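Local structure of Glyco_hydro_cc domain-containing protein (Blastomyces gilchristii, 6UB0) at residues 3-8 / 21-26; 76-81 / 110-115. The protein probably hydrolyses beta-1,3-glucans such as curdlan from the chain end, as an exo-beta-1,3-glucanase of glycoside hydrolase family 128. All blocks are in the same frame, centred on the assembly; numbering follows the deposited sequence.

Contact 1 (3-8 / 21-26); sequences GKRGLA and GPFSWS
Strands 5-8 and 23-26 run parallel at 37°, their axes 4.5 Å apart at closest, with Leu7 N bonded to Trp25 O (2.7 Å) and Ser24 N to Arg5 O (3.2 Å). Near the start of the chain, Ser24 OG donates to Gly3 O at 2.6 Å from above the carbonyl plane; the positive phi of Gly3 suits glycine. One face of the Trp25 indole is covered by Gly6 CA, 3.4 Å from the centroid of the five-membered ring, a CH-pi contact in which a beta carbon would collide with CE2. Trp25 NE1 donates to Lys4 O (3.0 Å), which lies close to the indole plane, and this fixes the rotation of the ring. Phe23 receives Leu7 CD2 over one face, 3.7 Å from the ring centroid, the two side chains crossing at about a right angle. Arg5 CG, anti to the backbone N (chi1 -164°), approaches Phe23 CE1 at 3.6 Å, and Pro22 CG lies over a face of the guanidinium. That group continues to a salt bridge with Asp198 and hydrogen bonds to Tyr227 O and Ile230 O, tying the barrel's first strand to helices 183-199 and 222-229. Strands 41-42 and 203-208 flank the pair, bonded through Ser24 and Lys4.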
# COMPACT_ATOMS: atom_id res chain seq x y z
N GLY A 3 -2.45 -14.47 -4.80
CA GLY A 3 -2.72 -13.39 -5.76
C GLY A 3 -2.78 -12.03 -5.08
O GLY A 3 -3.17 -11.04 -5.81
N LYS A 4 -2.42 -11.96 -3.78
CA LYS A 4 -2.39 -10.73 -2.93
C LYS A 4 -1.01 -10.04 -2.92
O LYS A 4 -0.98 -8.82 -2.59
CB LYS A 4 -2.74 -10.96 -1.45
CG LYS A 4 -3.99 -11.75 -1.13
CD LYS A 4 -4.17 -11.84 0.37
CE LYS A 4 -5.37 -12.66 0.82
NZ LYS A 4 -5.48 -12.63 2.31
N ARG A 5 0.07 -10.73 -3.24
CA ARG A 5 1.45 -10.21 -3.01
C ARG A 5 1.89 -9.20 -4.09
O ARG A 5 1.82 -9.58 -5.31
CB ARG A 5 2.39 -11.40 -3.06
CG ARG A 5 3.75 -11.08 -2.46
CD ARG A 5 4.57 -12.31 -2.04
NE ARG A 5 3.88 -13.20 -1.10
CZ ARG A 5 4.32 -14.42 -0.73
NH1 ARG A 5 5.47 -14.87 -1.20
NH2 ARG A 5 3.61 -15.18 0.08
N GLY A 6 2.45 -8.06 -3.67
CA GLY A 6 2.80 -6.89 -4.50
C GLY A 6 4.30 -6.61 -4.58
O GLY A 6 5.04 -6.95 -3.63
N LEU A 7 4.67 -5.86 -5.62
CA LEU A 7 6.06 -5.39 -5.85
C LEU A 7 6.05 -3.86 -5.73
O LEU A 7 5.67 -3.19 -6.69
CB LEU A 7 6.51 -5.89 -7.22
CG LEU A 7 6.71 -7.42 -7.31
CD1 LEU A 7 7.00 -7.80 -8.76
CD2 LEU A 7 7.81 -7.90 -6.39
N ALA A 8 6.53 -3.34 -4.59
CA ALA A 8 6.67 -1.91 -4.28
C ALA A 8 8.09 -1.45 -4.72
O ALA A 8 9.06 -1.93 -4.19
CB ALA A 8 6.45 -1.72 -2.81
N GLY A 21 7.47 -15.27 -9.69
CA GLY A 21 6.97 -15.35 -8.31
C GLY A 21 5.46 -15.11 -8.26
O GLY A 21 4.85 -14.79 -9.27
N PRO A 22 4.79 -15.25 -7.10
CA PRO A 22 3.33 -15.10 -7.01
C PRO A 22 2.87 -13.65 -6.85
O PRO A 22 2.21 -13.32 -5.91
CB PRO A 22 2.95 -15.87 -5.74
CG PRO A 22 4.19 -15.77 -4.87
CD PRO A 22 5.37 -15.68 -5.81
N PHE A 23 3.22 -12.84 -7.84
CA PHE A 23 2.99 -11.37 -7.81
C PHE A 23 1.85 -11.05 -8.77
O PHE A 23 1.77 -11.63 -9.86
CB PHE A 23 4.30 -10.64 -8.11
CG PHE A 23 5.39 -11.00 -7.14
CD1 PHE A 23 5.37 -10.57 -5.83
CD2 PHE A 23 6.45 -11.77 -7.53
CE1 PHE A 23 6.38 -10.91 -4.93
CE2 PHE A 23 7.49 -12.06 -6.66
CZ PHE A 23 7.42 -11.69 -5.35
N SER A 24 0.94 -10.20 -8.35
CA SER A 24 -0.19 -9.81 -9.21
C SER A 24 -0.10 -8.32 -9.47
O SER A 24 -0.78 -7.90 -10.42
CB SER A 24 -1.49 -10.22 -8.58
OG SER A 24 -1.67 -9.53 -7.37
N TRP A 25 0.67 -7.57 -8.66
CA TRP A 25 0.60 -6.11 -8.72
C TRP A 25 1.90 -5.43 -8.26
O TRP A 25 2.79 -6.04 -7.61
CB TRP A 25 -0.61 -5.62 -7.92
CG TRP A 25 -0.45 -5.71 -6.44
CD1 TRP A 25 -0.53 -6.83 -5.67
CD2 TRP A 25 -0.18 -4.62 -5.54
NE1 TRP A 25 -0.32 -6.52 -4.36
CE2 TRP A 25 -0.12 -5.17 -4.25
CE3 TRP A 25 0.01 -3.24 -5.73
CZ2 TRP A 25 0.17 -4.38 -3.13
CZ3 TRP A 25 0.29 -2.46 -4.63
CH2 TRP A 25 0.30 -3.03 -3.35
N SER A 26 1.97 -4.15 -8.62
CA SER A 26 3.11 -3.27 -8.38
C SER A 26 2.63 -1.86 -8.11
O SER A 26 1.53 -1.50 -8.56
CB SER A 26 4.06 -3.27 -9.50
OG SER A 26 3.49 -2.64 -10.60
O HOH W 1 0.08 -13.58 -4.07

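Contact 2 (76-81 / 110-115). With GLC (alpha-D-glucopyranose), chain B; BGC (beta-D-glucopyranose), chain C.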
# COMPACT_ATOMS: atom_id res chain seq x y z
N PRO A 76 -0.29 10.75 5.08
CA PRO A 76 -0.69 12.12 5.38
C PRO A 76 -0.44 12.47 6.87
O PRO A 76 -0.27 13.64 7.21
CB PRO A 76 -2.18 12.12 4.97
CG PRO A 76 -2.62 10.67 5.18
CD PRO A 76 -1.42 9.89 4.70
N ASP A 77 -0.41 11.44 7.71
CA ASP A 77 -0.12 11.54 9.17
C ASP A 77 1.38 11.75 9.48
O ASP A 77 1.68 11.87 10.70
CB ASP A 77 -0.58 10.28 9.91
CG ASP A 77 0.14 8.99 9.49
OD1 ASP A 77 0.37 8.80 8.24
OD2 ASP A 77 0.36 8.15 10.36
N ILE A 78 2.27 11.93 8.50
CA ILE A 78 3.73 12.14 8.74
C ILE A 78 4.18 13.41 8.03
O ILE A 78 3.90 13.58 6.86
CB ILE A 78 4.54 10.90 8.31
CG1 ILE A 78 4.13 9.66 9.12
CG2 ILE A 78 6.05 11.16 8.34
CD1 ILE A 78 4.64 9.58 10.56
N ALA A 79 4.83 14.34 8.75
CA ALA A 79 5.00 15.73 8.28
C ALA A 79 5.92 15.77 7.05
O ALA A 79 5.64 16.60 6.14
CB ALA A 79 5.49 16.62 9.41
N SER A 80 6.83 14.80 6.92
CA SER A 80 7.77 14.76 5.77
C SER A 80 7.23 13.87 4.65
O SER A 80 7.89 13.80 3.62
CB SER A 80 9.10 14.29 6.19
OG SER A 80 8.99 12.95 6.60
N GLN A 81 6.06 13.27 4.85
CA GLN A 81 5.33 12.59 3.74
C GLN A 81 4.23 13.51 3.27
O GLN A 81 4.48 14.72 3.09
CB GLN A 81 4.88 11.22 4.21
CG GLN A 81 6.04 10.33 4.63
CD GLN A 81 6.96 10.07 3.46
OE1 GLN A 81 6.53 9.96 2.32
NE2 GLN A 81 8.26 9.98 3.73
N ALA A 110 -2.80 6.14 2.88
CA ALA A 110 -2.09 5.06 3.59
C ALA A 110 -1.43 5.64 4.85
O ALA A 110 -0.62 6.56 4.69
CB ALA A 110 -1.00 4.46 2.73
N VAL A 111 -1.88 5.24 6.02
CA VAL A 111 -1.28 5.78 7.27
C VAL A 111 -0.10 4.93 7.73
O VAL A 111 -0.10 3.74 7.54
CB VAL A 111 -2.34 5.99 8.36
CG1 VAL A 111 -3.24 7.12 7.90
CG2 VAL A 111 -3.14 4.73 8.65
N SER A 112 0.74 5.55 8.57
CA SER A 112 1.83 4.88 9.32
C SER A 112 1.23 4.03 10.44
O SER A 112 -0.00 3.99 10.59
CB SER A 112 2.88 5.87 9.82
OG SER A 112 2.45 6.60 10.97
N ASN A 113 2.09 3.34 11.17
CA ASN A 113 1.71 2.56 12.37
C ASN A 113 1.99 3.37 13.63
O ASN A 113 2.03 2.73 14.69
CB ASN A 113 2.38 1.19 12.40
CG ASN A 113 3.87 1.22 12.59
OD1 ASN A 113 4.63 1.62 11.71
ND2 ASN A 113 4.32 0.71 13.74
N GLY A 114 2.23 4.68 13.48
CA GLY A 114 2.32 5.67 14.57
C GLY A 114 1.07 5.61 15.43
O GLY A 114 0.02 5.19 14.92
N ALA A 115 1.19 5.96 16.72
CA ALA A 115 0.08 5.92 17.69
C ALA A 115 -0.79 7.15 17.50
O ALA A 115 -0.30 8.24 17.17
CB ALA A 115 0.61 5.87 19.11
C1 GLC B . 7.61 5.15 4.91
C2 GLC B . 7.43 6.11 3.72
C3 GLC B . 8.73 6.25 2.93
C4 GLC B . 9.89 6.59 3.91
C5 GLC B . 9.93 5.65 5.08
C6 GLC B . 11.05 5.92 6.12
O1 GLC B . 8.03 3.83 4.52
O2 GLC B . 6.40 5.77 2.77
O3 GLC B . 8.55 7.25 1.92
O4 GLC B . 11.09 6.39 3.24
O5 GLC B . 8.66 5.72 5.73
O6 GLC B . 11.22 7.31 6.12
C2 BGC C . 8.51 8.00 -0.32
C3 BGC C . 8.43 7.65 -1.78
C4 BGC C . 9.55 6.66 -2.04
C5 BGC C . 9.43 5.46 -1.08
C6 BGC C . 10.52 4.37 -1.08
C1 BGC C . 8.48 6.80 0.59
O2 BGC C . 7.35 8.80 -0.07
O3 BGC C . 8.41 8.81 -2.66
O4 BGC C . 9.40 6.36 -3.42
O5 BGC C . 9.51 5.85 0.30
O6 BGC C . 11.80 5.05 -1.00
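The loop 76-81 passes beside the end of strand 105-111 without pairing with it as a strand; Asp77 and Val111 come nearest, 6.2 Å between CA atoms, and a type I turn from Ile78 to Gln81 then carries the loop away. Asp77 makes the polar link. Its chi1 of 63° sets CG between the backbone N and carbonyl carbon, and the carboxylate faces Ser112. Asp77 OD2 accepts from Ser112 OG at 2.7 Å and from Ser112 N at 3.2 Å, the two donors arriving from opposite faces of the carboxylate plane, while OD1 takes a weak, long bond from the same N. Serine suits this place because its hydroxyl both donates and accepts: Ser112 OG also accepts from Gly114 N (3.2 Å), closing an ST turn. Ile78 CD1 lies 3.7 Å from Ser112 OG, and on the strand side Pro76 CD meets Ala110 O at 3.4 Å. At the end of the turn, Gln81 OE1 accepts from O2 of the beta-glucose (2.8 Å) and from Asn74 ND2, while Glu75 touches both Gln81 and Ser112. Gly119 N is a further donor to Asp77 OD2. Such a gathering of donors round a buried carboxylate would be expected to favour its charged form, and it ties the loop that carries a sugar-binding glutamine to the strand end.

Contacts 1 and 2 lie on opposite sides of the chain's centre, their centres 24 Å apart and their nearest atoms about 10 Å apart, within one catalytic core of the TIM-barrel clan. They share no element. Contact 1 joins two neighbouring barrel strands and is partly buried, with exposed Gly3 at one end; backbone bonding and aromatic faces dominate it. Contact 2 is smaller and buried, joining a loop after strand 69-71 to the end of strand 105-111, and depends on one carboxylate. Their relation to the glucan differs too: segment 76-81 supplies a pocket residue, whereas the side chain of Trp25 is about 12 Å from the alpha-glucose.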